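Local coordinates for protein phosphoserine phosphatase (Thermococcus onnurineus, PDB 4AP9) that probably hydrolyses phosphoserine to serine, the last step of serine biosynthesis, as a magnesium-dependent phosphatase of the haloacid dehalogenase superfamily, at residues A[138-141]-A[142-145]. Sequence-based numbering, arbitrary orientation.
Sequences FRDK and GEFL. With 1PS (3-pyridinium-1-ylpropane-1-sulfonate), chain F.
D140 and E143 meet at the N-terminus of helix 141-145, where D140 OD1 accepts a hydrogen bond from E143 N at 2.8 Å. D140 is the N-cap; with CG set between its backbone N and carbonyl carbon (chi1 57°), the carboxylate folds back over the first turn, and the N-H reaches OD1 from 35° above the carboxylate plane. D140 OD2 is in turn salt-bridged to K164 of helix 163-168. Without the carboxylate, as with an alanine here, E143 N is likely to lose its cap and K164 its partner, making the ligand-binding turn less firmly fixed. The first helical bonds follow: F144 N donates to D140 O at 3.0 Å and L145 N to K141 O at 3.1 Å. Beside the cap, the methylene CG of E143 lies 3.5 Å from R139 CD, at the edge of the guanidinium. The chain of E143 bends at chi2, and its OE2 makes a long salt bridge to R139 NH1 at 3.9 Å; stronger polar partners are K146 for E143 OE1 and, for R139 NE, the carbonyl O of D170 of a neighbouring subunit. Further along the turn, F138 CB lies 4.1 Å from F144 CB; the two rings are set obliquely to each other, and both side chains touch M120 of strand 118-127.

The same helix start binds a sulfonate group in this haloacid dehalogenase fold: K141 N donates almost straight (176°) to O3 of 3-pyridinium-1-ylpropane-1-sulfonate at 3.0 Å. K141 is placed as would be expected of the motif III lysine of this superfamily, which probably helps to hold the substrate phosphate. Its extended chain runs alongside the sulfonate, CG 3.4 Å from O1 of the ligand, before its ammonium pairs with D15 and the carbonyl of Y160.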
loop_
_atom_site.group_PDB
_atom_site.type_symbol
_atom_site.label_atom_id
_atom_site.label_comp_id
_atom_site.label_asym_id
_atom_site.label_seq_id
_atom_site.Cartn_x
_atom_site.Cartn_y
_atom_site.Cartn_z
ATOM N N PHE A 138 3.058 21.614 -10.847
ATOM C CA PHE A 138 2.349 20.387 -10.512
ATOM C C PHE A 138 1.882 19.739 -11.822
ATOM O O PHE A 138 1.718 20.433 -12.828
ATOM C CB PHE A 138 1.180 20.657 -9.554
ATOM C CG PHE A 138 0.211 21.700 -10.044
ATOM C CD1 PHE A 138 0.439 23.040 -9.805
ATOM C CD2 PHE A 138 -0.920 21.331 -10.750
ATOM C CE1 PHE A 138 -0.447 23.996 -10.259
ATOM C CE2 PHE A 138 -1.818 22.280 -11.206
ATOM C CZ PHE A 138 -1.582 23.614 -10.966
ATOM N N ARG A 139 1.710 18.421 -11.827
ATOM C CA ARG A 139 1.409 17.704 -13.066
ATOM C C ARG A 139 0.039 18.108 -13.582
ATOM O O ARG A 139 -0.133 18.422 -14.762
ATOM C CB ARG A 139 1.424 16.198 -12.818
ATOM C CG ARG A 139 1.183 15.347 -14.055
ATOM C CD ARG A 139 1.107 13.880 -13.636
ATOM N NE ARG A 139 1.062 12.978 -14.776
ATOM C CZ ARG A 139 0.270 11.914 -14.846
ATOM N NH1 ARG A 139 -0.555 11.631 -13.840
ATOM N NH2 ARG A 139 0.293 11.147 -15.929
ATOM N N ASP A 140 -0.928 18.075 -12.672
ATOM C CA ASP A 140 -2.313 18.484 -12.924
ATOM C C ASP A 140 -2.991 18.647 -11.560
ATOM O O ASP A 140 -2.402 18.309 -10.529
ATOM C CB ASP A 140 -3.066 17.459 -13.787
ATOM C CG ASP A 140 -3.070 16.051 -13.180
ATOM O OD1 ASP A 140 -3.648 15.853 -12.092
ATOM O OD2 ASP A 140 -2.523 15.123 -13.809
ATOM N N LYS A 141 -4.219 19.160 -11.541
ATOM C CA LYS A 141 -4.863 19.478 -10.266
ATOM C C LYS A 141 -5.172 18.261 -9.402
ATOM O O LYS A 141 -5.088 18.334 -8.173
ATOM C CB LYS A 141 -6.106 20.344 -10.476
ATOM C CG LYS A 141 -5.753 21.738 -10.979
ATOM C CD LYS A 141 -6.913 22.407 -11.697
ATOM C CE LYS A 141 -6.468 23.745 -12.293
ATOM N NZ LYS A 141 -7.550 24.427 -13.083
ATOM N N GLY A 142 -5.510 17.140 -10.029
ATOM C CA GLY A 142 -5.677 15.915 -9.276
ATOM C C GLY A 142 -4.387 15.498 -8.593
ATOM O O GLY A 142 -4.391 15.113 -7.412
ATOM N N GLU A 143 -3.272 15.568 -9.326
ATOM C CA GLU A 143 -1.993 15.169 -8.745
ATOM C C GLU A 143 -1.663 16.079 -7.581
ATOM O O GLU A 143 -1.172 15.626 -6.543
ATOM C CB GLU A 143 -0.858 15.233 -9.775
ATOM C CG GLU A 143 -0.813 14.068 -10.723
ATOM C CD GLU A 143 -0.791 12.735 -10.001
ATOM O OE1 GLU A 143 0.185 12.455 -9.275
ATOM O OE2 GLU A 143 -1.754 11.974 -10.173
ATOM N N PHE A 144 -1.949 17.368 -7.744
ATOM C CA PHE A 144 -1.666 18.322 -6.681
ATOM C C PHE A 144 -2.415 17.976 -5.391
ATOM O O PHE A 144 -1.873 18.116 -4.297
ATOM C CB PHE A 144 -2.009 19.755 -7.091
ATOM C CG PHE A 144 -1.783 20.749 -5.998
ATOM C CD1 PHE A 144 -0.495 21.072 -5.603
ATOM C CD2 PHE A 144 -2.849 21.341 -5.349
ATOM C CE1 PHE A 144 -0.283 21.978 -4.571
ATOM C CE2 PHE A 144 -2.634 22.255 -4.321
ATOM C CZ PHE A 144 -1.349 22.565 -3.945
ATOM N N LEU A 145 -3.660 17.539 -5.523
ATOM C CA LEU A 145 -4.476 17.185 -4.355
ATOM C C LEU A 145 -3.900 16.060 -3.487
ATOM O O LEU A 145 -4.269 15.938 -2.320
ATOM C CB LEU A 145 -5.912 16.848 -4.762
ATOM C CG LEU A 145 -6.976 17.934 -4.546
ATOM C CD1 LEU A 145 -6.627 19.214 -5.282
ATOM C CD2 LEU A 145 -8.366 17.439 -4.948
HETATM N N1 1PS F . -8.340 20.008 -18.086
HETATM C C1 1PS F . -8.334 19.185 -19.142
HETATM C C2 1PS F . -9.392 19.182 -20.040
HETATM C C3 1PS F . -9.363 20.847 -17.864
HETATM C C4 1PS F . -10.460 20.884 -18.715
HETATM C C5 1PS F . -10.481 20.040 -19.833
HETATM C C6 1PS F . -7.201 20.000 -17.204
HETATM C C7 1PS F . -7.453 20.845 -15.998
HETATM C C8 1PS F . -6.298 21.768 -15.715
HETATM S S1 1PS F . -5.030 20.865 -14.870
HETATM O O1 1PS F . -4.258 21.821 -14.057
HETATM O O2 1PS F . -4.109 20.282 -15.830
HETATM O O3 1PS F . -5.660 19.810 -14.131
#